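Local coordinates for protein AlyGC (Glaciecola chathamensis, PDB 5GKD) that probably cleaves alginate by beta-elimination, as a polysaccharide lyase of family 6 that carries a calcium ion, at residues E9-A14 with R32-L37; V36-K41 with I48-Q53; I91-N96 with R131-D136. All blocks are in the same frame, centred on the assembly; numbering follows the deposited sequence.

Contact 1 (E9-A14 with R32-L37); sequences EAYDQA and RDFEVL
Y11 on the helical segment 9-14 faces V36 where the chain enters strand 35-41, and their CA atoms, 9.0 Å apart, mark the closest backbone approach. The gap is bridged by side chains, and Y11 does most of the work. Its CG lies anti to the backbone N (chi1 165°), which sends the ring away from the helix toward the strand. There the phenol reaches the main chain: Y11 OH donates a hydrogen bond of 2.7 Å to L37 O. The hydroxyl sits above the carbonyl plane, 54° out of it, so the approach is from over the carbonyl and not along a lone pair. L37 O in turn lies at the edge of the tyrosine ring, near its plane.

F34 meets the same ring near its root. The two rings form a T-shaped (edge-to-face) pair, with planes at 84° and centroids 5.7 Å apart. F34 points its edge at the face of Y11, and F34 CZ comes to 4.0 Å from Y11 CG. V36 fills in beside them. V36 CG1 packs 4.1 Å from Y11 CZ, while V36 CG2 sits 3.5 Å above the plane of the F34 ring, over its centre. With an alanine at Y11, L37 O would probably lose this donor and a gap would open beside the edge of F34.

Helix 8-17 covers the N-terminal end of the parallel beta-helix. A10 and A14 rest on strand 2-5. On the other segment, V36 pairs by backbone hydrogen bonds with N65 and R67, and its side chain touches L66 of strand 65-69 and L60 of strand 58-62.

Contact 2 (V36-K41 with I48-Q53); sequences VLFEAK and ITLRGQ
F38 lays its ring against L50 inside the first coils of a right-handed parallel beta-helix, the fold of the pectate lyase-like clan. L50 CB stands over the ring centre in a CH-pi contact, 3.8 Å from the centroid and 11° off the normal. The ring edge meets backbone instead: F38 CZ is 3.4 Å from I48 O, which lies near the ring plane. I48 CG2 adds an apolar contact with F38 CZ. With chi1 at -172°, F38 turns its ring opposite the backbone N and across to strand 48-52.

Two further contacts flank the ring. V36 CG1 touches L50 CD1 at 3.8 Å, and A40 CB touches I48 CD1 at 3.7 Å.

The strands run nearly antiparallel, at 156°, with axes 8.2 Å apart at closest approach. They belong to different faces of the beta-helix, and side chains fill the space between them. Strand 35-41 is held to strand 65-69 by backbone hydrogen bonds, including those of F38 with R67 and A69. L15 of helix 8-17 packs on F38 and A40, and L73 and V75 of strand 73-81 also touch F38. L50 also packs on L26 of strand 23-26. At the far end of strand 35-41, the CD1 methyl of I48 reaches the backbone, 3.4 Å from K41 O.

Contact 3 (I91-N96 with R131-D136); sequences IAFRRN and RHNRFD. With PO4 (phosphate ion), chain I; PO4 (phosphate ion), chain G.
F93 meets N133 with a ring against an amide, and the two planes are only 31° apart. The closest atoms are F93 CD2 and N133 ND2, at 3.4 Å. The amide sits obliquely to the ring, and the two side chains run past each other in opposite directions. N133 CB also lies 3.8 Å from F93 CE2. The amide has polar partners of its own: N133 ND2 bonds to A101 O, and N133 OD1 to S104 N. These bonds pin both ends of the group and so fix its rotation beside the ring.

F93 is the centre of an inverse gamma turn. Its CG is anti to the carbonyl carbon (chi1 -76°), which brings the ring across to segment 131-136. There F135 CD1 approaches its edge, 4.4 Å from F93 CE1.

The next two residues turn to anions. R94 NH1 donates to O2 of one phosphate (chain G) at 2.9 Å, and R94 NH2 adds a weak bond to the same oxygen. R95 grips a second phosphate (chain I) with two bonds, NE to O3 at 2.9 Å and NH2 to O2 at 2.6 Å. Both ions probably come from the crystallisation liquor. R95 and N96 both face V99, forming a classic beta bulge.

Within the beta-helix, F93 packs on V128 of strand 124-128, and both F93 and F135 touch V106 of strand 105-112. I91 pairs through its backbone with W125 and M127, while A92, on the other side of strand 89-92, pairs with L66 and L68 of strand 65-69.

In the fold
Contacts 1 and 2 share V36 and L37 on strand 35-41, and their centres are about 10 Å apart. Y11 joins them: Y11 OH is 3.3 Å from F38 CA. Contact 3 lies farther along the beta-helix, with its centre about 12 Å from that of contact 2 and about 19 Å from that of contact 1. R95 ties it back. R95 NH1 forms a 2.9 Å salt bridge with E39 OE2, and R95 NE packs 3.8 Å from L37 CD2. None of the three contacts includes a residue of the calcium site (N180, E183, E212, E214) or of the carbonate pocket (E214, R240, R264, Y303). All three belong to the N-terminal part of the beta-helix.

Contact 1 (E9-A14 with R32-L37)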
loop_
_atom_site.group_PDB
_atom_site.type_symbol
_atom_site.label_atom_id
_atom_site.label_comp_id
_atom_site.label_asym_id
_atom_site.label_seq_id
_atom_site.Cartn_x
_atom_site.Cartn_y
_atom_site.Cartn_z
ATOM N N GLU A 9 -12.709 -32.136 16.430
ATOM C CA GLU A 9 -13.436 -32.501 17.638
ATOM C C GLU A 9 -13.078 -33.912 18.089
ATOM O O GLU A 9 -12.955 -34.167 19.287
ATOM C CB GLU A 9 -14.947 -32.330 17.444
ATOM C CG GLU A 9 -15.437 -32.255 16.037
ATOM C CD GLU A 9 -15.189 -30.920 15.358
ATOM O OE1 GLU A 9 -14.536 -30.943 14.310
ATOM O OE2 GLU A 9 -15.647 -29.861 15.849
ATOM N N ALA A 10 -12.854 -34.831 17.153
ATOM C CA ALA A 10 -12.349 -36.133 17.561
ATOM C C ALA A 10 -10.964 -36.001 18.178
ATOM O O ALA A 10 -10.637 -36.711 19.131
ATOM C CB ALA A 10 -12.328 -37.104 16.378
ATOM N N TYR A 11 -10.144 -35.089 17.656
ATOM C CA TYR A 11 -8.872 -34.801 18.295
ATOM C C TYR A 11 -9.072 -34.340 19.733
ATOM O O TYR A 11 -8.398 -34.825 20.643
ATOM C CB TYR A 11 -8.097 -33.755 17.502
ATOM C CG TYR A 11 -6.969 -33.182 18.321
ATOM C CD1 TYR A 11 -5.740 -33.818 18.383
ATOM C CD2 TYR A 11 -7.144 -32.023 19.049
ATOM C CE1 TYR A 11 -4.713 -33.304 19.132
ATOM C CE2 TYR A 11 -6.135 -31.513 19.810
ATOM C CZ TYR A 11 -4.918 -32.149 19.843
ATOM O OH TYR A 11 -3.928 -31.606 20.611
ATOM N N ASP A 12 -9.980 -33.388 19.956
ATOM C CA ASP A 12 -10.249 -32.931 21.317
ATOM C C ASP A 12 -10.581 -34.098 22.231
ATOM O O ASP A 12 -10.104 -34.166 23.370
ATOM C CB ASP A 12 -11.413 -31.927 21.342
ATOM C CG ASP A 12 -11.072 -30.593 20.686
ATOM O OD1 ASP A 12 -9.878 -30.222 20.625
ATOM O OD2 ASP A 12 -12.013 -29.913 20.239
ATOM N N GLN A 13 -11.416 -35.021 21.747
ATOM C CA GLN A 13 -11.876 -36.109 22.601
ATOM C C GLN A 13 -10.766 -37.115 22.845
ATOM O O GLN A 13 -10.628 -37.626 23.958
ATOM C CB GLN A 13 -13.116 -36.774 21.996
ATOM C CG GLN A 13 -14.372 -35.890 22.071
ATOM C CD GLN A 13 -15.196 -35.821 20.760
ATOM O OE1 GLN A 13 -15.301 -36.788 20.006
ATOM N NE2 GLN A 13 -15.778 -34.669 20.511
ATOM N N ALA A 14 -9.947 -37.393 21.831
ATOM C CA ALA A 14 -8.800 -38.265 22.054
ATOM C C ALA A 14 -7.828 -37.654 23.059
ATOM O O ALA A 14 -7.321 -38.356 23.936
ATOM C CB ALA A 14 -8.086 -38.560 20.737
ATOM N N ARG A 32 -7.493 -28.179 7.358
ATOM C CA ARG A 32 -7.441 -26.753 7.083
ATOM C C ARG A 32 -7.865 -25.963 8.314
ATOM O O ARG A 32 -8.775 -26.365 9.040
ATOM C CB ARG A 32 -8.319 -26.393 5.878
ATOM C CG ARG A 32 -8.203 -24.928 5.452
ATOM C CD ARG A 32 -8.096 -24.713 3.943
ATOM N NE ARG A 32 -7.867 -23.294 3.655
ATOM C CZ ARG A 32 -6.799 -22.772 3.036
ATOM N NH1 ARG A 32 -5.805 -23.538 2.573
ATOM N NH2 ARG A 32 -6.732 -21.455 2.874
ATOM N N ASP A 33 -7.183 -24.847 8.561
ATOM C CA ASP A 33 -7.520 -23.954 9.669
ATOM C C ASP A 33 -7.557 -24.700 11.002
ATOM O O ASP A 33 -8.466 -24.519 11.806
ATOM C CB ASP A 33 -8.863 -23.255 9.422
ATOM C CG ASP A 33 -8.894 -22.463 8.118
ATOM O OD1 ASP A 33 -7.839 -22.013 7.632
ATOM O OD2 ASP A 33 -10.001 -22.283 7.585
ATOM N N PHE A 34 -6.564 -25.553 11.235
ATOM C CA PHE A 34 -6.489 -26.382 12.434
ATOM C C PHE A 34 -5.445 -25.791 13.381
ATOM O O PHE A 34 -4.247 -26.004 13.199
ATOM C CB PHE A 34 -6.143 -27.820 12.063
ATOM C CG PHE A 34 -6.316 -28.807 13.192
ATOM C CD1 PHE A 34 -7.011 -28.460 14.343
ATOM C CD2 PHE A 34 -5.784 -30.079 13.103
ATOM C CE1 PHE A 34 -7.176 -29.367 15.364
ATOM C CE2 PHE A 34 -5.943 -30.983 14.142
ATOM C CZ PHE A 34 -6.639 -30.623 15.267
ATOM N N GLU A 35 -5.911 -25.079 14.410
ATOM C CA GLU A 35 -5.052 -24.564 15.479
ATOM C C GLU A 35 -4.919 -25.643 16.547
ATOM O O GLU A 35 -5.799 -25.808 17.389
ATOM C CB GLU A 35 -5.624 -23.276 16.063
ATOM C CG GLU A 35 -5.613 -22.113 15.104
ATOM C CD GLU A 35 -6.179 -20.832 15.703
ATOM O OE1 GLU A 35 -5.510 -20.211 16.559
ATOM O OE2 GLU A 35 -7.283 -20.437 15.297
ATOM N N VAL A 36 -3.809 -26.377 16.517
ATOM C CA VAL A 36 -3.610 -27.541 17.368
ATOM C C VAL A 36 -3.064 -27.082 18.711
ATOM O O VAL A 36 -2.023 -26.429 18.770
ATOM C CB VAL A 36 -2.653 -28.549 16.716
ATOM C CG1 VAL A 36 -2.419 -29.733 17.641
ATOM C CG2 VAL A 36 -3.181 -28.992 15.351
ATOM N N LEU A 37 -3.758 -27.423 19.791
ATOM C CA LEU A 37 -3.244 -27.243 21.143
ATOM C C LEU A 37 -3.031 -28.636 21.710
ATOM O O LEU A 37 -3.997 -29.334 22.039
ATOM C CB LEU A 37 -4.187 -26.416 22.017
ATOM C CG LEU A 37 -3.817 -26.289 23.507
ATOM C CD1 LEU A 37 -2.399 -25.777 23.664
ATOM C CD2 LEU A 37 -4.797 -25.392 24.268
#

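Contact 2 (V36-K41 with I48-Q53)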
loop_
_atom_site.group_PDB
_atom_site.type_symbol
_atom_site.label_atom_id
_atom_site.label_comp_id
_atom_site.label_asym_id
_atom_site.label_seq_id
_atom_site.Cartn_x
_atom_site.Cartn_y
_atom_site.Cartn_z
ATOM N N VAL A 36 -3.809 -26.377 16.517
ATOM C CA VAL A 36 -3.610 -27.541 17.368
ATOM C C VAL A 36 -3.064 -27.082 18.711
ATOM O O VAL A 36 -2.023 -26.429 18.770
ATOM C CB VAL A 36 -2.653 -28.549 16.716
ATOM C CG1 VAL A 36 -2.419 -29.733 17.641
ATOM C CG2 VAL A 36 -3.181 -28.992 15.351
ATOM N N LEU A 37 -3.758 -27.423 19.791
ATOM C CA LEU A 37 -3.244 -27.243 21.143
ATOM C C LEU A 37 -3.031 -28.636 21.710
ATOM O O LEU A 37 -3.997 -29.334 22.039
ATOM C CB LEU A 37 -4.187 -26.416 22.017
ATOM C CG LEU A 37 -3.817 -26.289 23.507
ATOM C CD1 LEU A 37 -2.399 -25.777 23.664
ATOM C CD2 LEU A 37 -4.797 -25.392 24.268
ATOM N N PHE A 38 -1.765 -29.046 21.784
ATOM C CA PHE A 38 -1.358 -30.360 22.267
ATOM C C PHE A 38 -0.919 -30.168 23.710
ATOM O O PHE A 38 0.245 -29.891 23.993
ATOM C CB PHE A 38 -0.236 -30.928 21.412
ATOM C CG PHE A 38 0.111 -32.356 21.732
ATOM C CD1 PHE A 38 -0.870 -33.266 22.061
ATOM C CD2 PHE A 38 1.411 -32.787 21.677
ATOM C CE1 PHE A 38 -0.537 -34.575 22.341
ATOM C CE2 PHE A 38 1.741 -34.101 21.948
ATOM C CZ PHE A 38 0.780 -34.987 22.283
ATOM N N GLU A 39 -1.866 -30.312 24.625
ATOM C CA GLU A 39 -1.652 -30.034 26.039
ATOM C C GLU A 39 -1.980 -31.303 26.799
ATOM O O GLU A 39 -3.154 -31.692 26.891
ATOM C CB GLU A 39 -2.507 -28.858 26.516
ATOM C CG GLU A 39 -2.458 -28.659 28.025
ATOM C CD GLU A 39 -3.013 -27.330 28.455
ATOM O OE1 GLU A 39 -2.517 -26.782 29.460
ATOM O OE2 GLU A 39 -3.947 -26.837 27.791
ATOM N N ALA A 40 -0.940 -31.939 27.320
ATOM C CA ALA A 40 -1.037 -33.231 27.966
ATOM C C ALA A 40 0.191 -33.413 28.846
ATOM O O ALA A 40 1.109 -32.592 28.857
ATOM C CB ALA A 40 -1.151 -34.353 26.933
ATOM N N LYS A 41 0.204 -34.514 29.583
ATOM C CA LYS A 41 1.316 -34.814 30.474
ATOM C C LYS A 41 1.680 -36.275 30.282
ATOM O O LYS A 41 1.039 -37.171 30.832
ATOM C CB LYS A 41 0.971 -34.519 31.920
ATOM C CG LYS A 41 0.649 -33.054 32.152
ATOM C CD LYS A 41 1.739 -32.301 32.942
ATOM C CE LYS A 41 1.388 -30.854 33.199
ATOM N NZ LYS A 41 0.096 -30.682 33.898
ATOM N N ILE A 48 3.466 -38.911 25.592
ATOM C CA ILE A 48 2.237 -38.830 24.804
ATOM C C ILE A 48 2.577 -38.202 23.462
ATOM O O ILE A 48 3.193 -37.133 23.410
ATOM C CB ILE A 48 1.149 -38.031 25.529
ATOM C CG1 ILE A 48 0.891 -38.632 26.907
ATOM C CG2 ILE A 48 -0.134 -38.034 24.723
ATOM C CD1 ILE A 48 -0.062 -37.811 27.729
ATOM N N THR A 49 2.196 -38.872 22.383
ATOM C CA THR A 49 2.634 -38.533 21.039
ATOM C C THR A 49 1.447 -38.061 20.204
ATOM O O THR A 49 0.350 -38.622 20.291
ATOM C CB THR A 49 3.306 -39.750 20.385
ATOM O OG1 THR A 49 4.454 -40.134 21.153
ATOM C CG2 THR A 49 3.729 -39.463 18.961
ATOM N N LEU A 50 1.664 -37.008 19.429
ATOM C CA LEU A 50 0.779 -36.561 18.353
ATOM C C LEU A 50 1.533 -36.742 17.047
ATOM O O LEU A 50 2.602 -36.150 16.878
ATOM C CB LEU A 50 0.414 -35.089 18.521
ATOM C CG LEU A 50 -0.844 -34.433 17.941
ATOM C CD1 LEU A 50 -0.570 -33.036 17.449
ATOM C CD2 LEU A 50 -1.648 -35.260 16.936
ATOM N N ARG A 51 0.987 -37.534 16.121
ATOM C CA ARG A 51 1.729 -37.815 14.899
ATOM C C ARG A 51 0.778 -38.017 13.729
ATOM O O ARG A 51 -0.391 -38.350 13.897
ATOM C CB ARG A 51 2.650 -39.037 15.052
ATOM C CG ARG A 51 2.064 -40.144 15.867
ATOM C CD ARG A 51 2.960 -41.396 15.927
ATOM N NE ARG A 51 2.686 -42.185 14.745
ATOM C CZ ARG A 51 2.119 -43.380 14.739
ATOM N NH1 ARG A 51 1.802 -43.993 15.859
ATOM N NH2 ARG A 51 1.900 -43.963 13.583
ATOM N N GLY A 52 1.298 -37.804 12.529
ATOM C CA GLY A 52 0.520 -38.065 11.339
ATOM C C GLY A 52 0.483 -39.556 11.052
ATOM O O GLY A 52 1.456 -40.276 11.275
ATOM N N GLN A 53 -0.674 -40.015 10.568
ATOM C CA GLN A 53 -0.860 -41.421 10.224
ATOM C C GLN A 53 0.237 -41.917 9.294
ATOM O O GLN A 53 0.880 -42.936 9.558
ATOM C CB GLN A 53 -2.230 -41.607 9.572
ATOM C CG GLN A 53 -2.593 -43.044 9.265
ATOM C CD GLN A 53 -3.897 -43.151 8.487
ATOM O OE1 GLN A 53 -4.536 -42.154 8.173
ATOM N NE2 GLN A 53 -4.280 -44.365 8.158
#

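Contact 3 (I91-N96 with R131-D136)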
loop_
_atom_site.group_PDB
_atom_site.type_symbol
_atom_site.label_atom_id
_atom_site.label_comp_id
_atom_site.label_asym_id
_atom_site.label_seq_id
_atom_site.Cartn_x
_atom_site.Cartn_y
_atom_site.Cartn_z
ATOM N N ILE A 91 4.750 -23.000 15.320
ATOM C CA ILE A 91 4.996 -24.018 16.337
ATOM C C ILE A 91 5.549 -23.339 17.583
ATOM O O ILE A 91 6.612 -22.712 17.533
ATOM C CB ILE A 91 5.988 -25.080 15.857
ATOM C CG1 ILE A 91 5.505 -25.763 14.584
ATOM C CG2 ILE A 91 6.240 -26.111 16.970
ATOM C CD1 ILE A 91 6.498 -26.777 14.087
ATOM N N ALA A 92 4.864 -23.500 18.708
ATOM C CA ALA A 92 5.298 -22.912 19.971
ATOM C C ALA A 92 5.304 -23.962 21.068
ATOM O O ALA A 92 4.346 -24.734 21.209
ATOM C CB ALA A 92 4.394 -21.761 20.390
ATOM N N PHE A 93 6.379 -23.976 21.855
ATOM C CA PHE A 93 6.506 -24.879 22.990
ATOM C C PHE A 93 5.853 -24.285 24.235
ATOM O O PHE A 93 6.434 -24.262 25.325
ATOM C CB PHE A 93 7.980 -25.195 23.243
ATOM C CG PHE A 93 8.572 -26.179 22.273
ATOM C CD1 PHE A 93 8.961 -25.779 20.999
ATOM C CD2 PHE A 93 8.785 -27.494 22.649
ATOM C CE1 PHE A 93 9.513 -26.679 20.121
ATOM C CE2 PHE A 93 9.352 -28.396 21.771
ATOM C CZ PHE A 93 9.704 -27.987 20.503
ATOM N N ARG A 94 4.642 -23.774 24.066
ATOM C CA ARG A 94 3.837 -23.272 25.167
ATOM C C ARG A 94 2.399 -23.147 24.689
ATOM O O ARG A 94 2.129 -23.047 23.486
ATOM C CB ARG A 94 4.334 -21.911 25.678
ATOM C CG ARG A 94 3.947 -20.780 24.764
ATOM C CD ARG A 94 4.474 -19.427 25.194
ATOM N NE ARG A 94 4.026 -18.421 24.249
ATOM C CZ ARG A 94 4.140 -17.108 24.420
ATOM N NH1 ARG A 94 3.692 -16.295 23.483
ATOM N NH2 ARG A 94 4.707 -16.605 25.509
ATOM N N ARG A 95 1.477 -23.159 25.654
ATOM C CA ARG A 95 0.135 -22.663 25.405
ATOM C C ARG A 95 0.111 -21.138 25.392
ATOM O O ARG A 95 -0.438 -20.525 24.471
ATOM C CB ARG A 95 -0.835 -23.188 26.467
ATOM C CG ARG A 95 -2.244 -22.612 26.320
ATOM C CD ARG A 95 -3.208 -23.236 27.313
ATOM N NE ARG A 95 -4.569 -22.814 27.034
ATOM C CZ ARG A 95 -5.660 -23.417 27.498
ATOM N NH1 ARG A 95 -5.557 -24.481 28.279
ATOM N NH2 ARG A 95 -6.857 -22.949 27.173
ATOM N N ASN A 96 0.684 -20.529 26.425
ATOM C CA ASN A 96 0.767 -19.081 26.607
ATOM C C ASN A 96 1.860 -18.836 27.638
ATOM O O ASN A 96 2.509 -19.775 28.095
ATOM C CB ASN A 96 -0.573 -18.482 27.036
ATOM C CG ASN A 96 -1.150 -19.164 28.251
ATOM O OD1 ASN A 96 -0.487 -19.307 29.284
ATOM N ND2 ASN A 96 -2.389 -19.610 28.132
ATOM N N ARG A 131 12.049 -25.870 29.305
ATOM C CA ARG A 131 13.357 -26.477 29.516
ATOM C C ARG A 131 13.385 -27.893 28.967
ATOM O O ARG A 131 12.373 -28.601 28.963
ATOM C CB ARG A 131 13.738 -26.512 31.012
ATOM C CG ARG A 131 14.020 -25.157 31.624
ATOM C CD ARG A 131 14.516 -25.263 33.071
ATOM N NE ARG A 131 14.800 -23.937 33.616
ATOM C CZ ARG A 131 14.967 -23.670 34.907
ATOM N NH1 ARG A 131 14.878 -24.635 35.816
ATOM N NH2 ARG A 131 15.202 -22.431 35.295
ATOM N N HIS A 132 14.569 -28.305 28.530
ATOM C CA HIS A 132 14.833 -29.686 28.109
ATOM C C HIS A 132 13.945 -30.127 26.949
ATOM O O HIS A 132 13.548 -31.282 26.861
ATOM C CB HIS A 132 14.696 -30.643 29.285
ATOM C CG HIS A 132 15.638 -30.335 30.403
ATOM N ND1 HIS A 132 16.997 -30.537 30.299
ATOM C CD2 HIS A 132 15.425 -29.803 31.632
ATOM C CE1 HIS A 132 17.576 -30.162 31.425
ATOM N NE2 HIS A 132 16.647 -29.699 32.242
ATOM N N ASN A 133 13.663 -29.218 26.032
ATOM C CA ASN A 133 12.981 -29.586 24.807
ATOM C C ASN A 133 13.976 -29.950 23.709
ATOM O O ASN A 133 15.172 -29.661 23.787
ATOM C CB ASN A 133 12.064 -28.448 24.368
ATOM C CG ASN A 133 10.910 -28.267 25.330
ATOM O OD1 ASN A 133 10.397 -29.253 25.852
ATOM N ND2 ASN A 133 10.514 -27.022 25.592
ATOM N N ARG A 134 13.456 -30.585 22.662
ATOM C CA ARG A 134 14.263 -30.977 21.519
ATOM C C ARG A 134 13.512 -30.676 20.230
ATOM O O ARG A 134 12.317 -30.968 20.109
ATOM C CB ARG A 134 14.628 -32.465 21.576
ATOM C CG ARG A 134 15.602 -32.878 20.483
ATOM C CD ARG A 134 16.061 -34.322 20.638
ATOM N NE ARG A 134 16.822 -34.743 19.485
ATOM C CZ ARG A 134 17.089 -36.003 19.183
ATOM N NH1 ARG A 134 16.655 -36.973 19.972
ATOM N NH2 ARG A 134 17.788 -36.292 18.093
ATOM N N PHE A 135 14.217 -30.088 19.272
ATOM C CA PHE A 135 13.684 -29.826 17.939
ATOM C C PHE A 135 14.676 -30.411 16.930
ATOM O O PHE A 135 15.730 -29.816 16.668
ATOM C CB PHE A 135 13.467 -28.326 17.750
ATOM C CG PHE A 135 12.829 -27.958 16.450
ATOM C CD1 PHE A 135 11.444 -27.897 16.330
ATOM C CD2 PHE A 135 13.610 -27.626 15.354
ATOM C CE1 PHE A 135 10.850 -27.549 15.126
ATOM C CE2 PHE A 135 13.025 -27.260 14.160
ATOM C CZ PHE A 135 11.648 -27.220 14.046
ATOM N N ASP A 136 14.336 -31.575 16.361
ATOM C CA ASP A 136 15.293 -32.360 15.590
ATOM C C ASP A 136 14.666 -32.984 14.348
ATOM O O ASP A 136 13.468 -33.269 14.309
ATOM C CB ASP A 136 15.896 -33.476 16.447
ATOM C CG ASP A 136 14.875 -34.541 16.782
ATOM O OD1 ASP A 136 14.138 -34.342 17.755
ATOM O OD2 ASP A 136 14.783 -35.558 16.060
HETATM P P PO4 I . -6.357 -20.815 24.228
HETATM O O1 PO4 I . -6.461 -21.437 22.855
HETATM O O2 PO4 I . -7.368 -21.450 25.153
HETATM O O3 PO4 I . -4.976 -21.008 24.814
HETATM O O4 PO4 I . -6.634 -19.342 24.097
HETATM P P PO4 G . 6.094 -13.536 23.402
HETATM O O1 PO4 G . 6.998 -14.615 23.952
HETATM O O2 PO4 G . 4.684 -13.648 23.945
HETATM O O3 PO4 G . 6.089 -13.663 21.897
HETATM O O4 PO4 G . 6.622 -12.177 23.796
#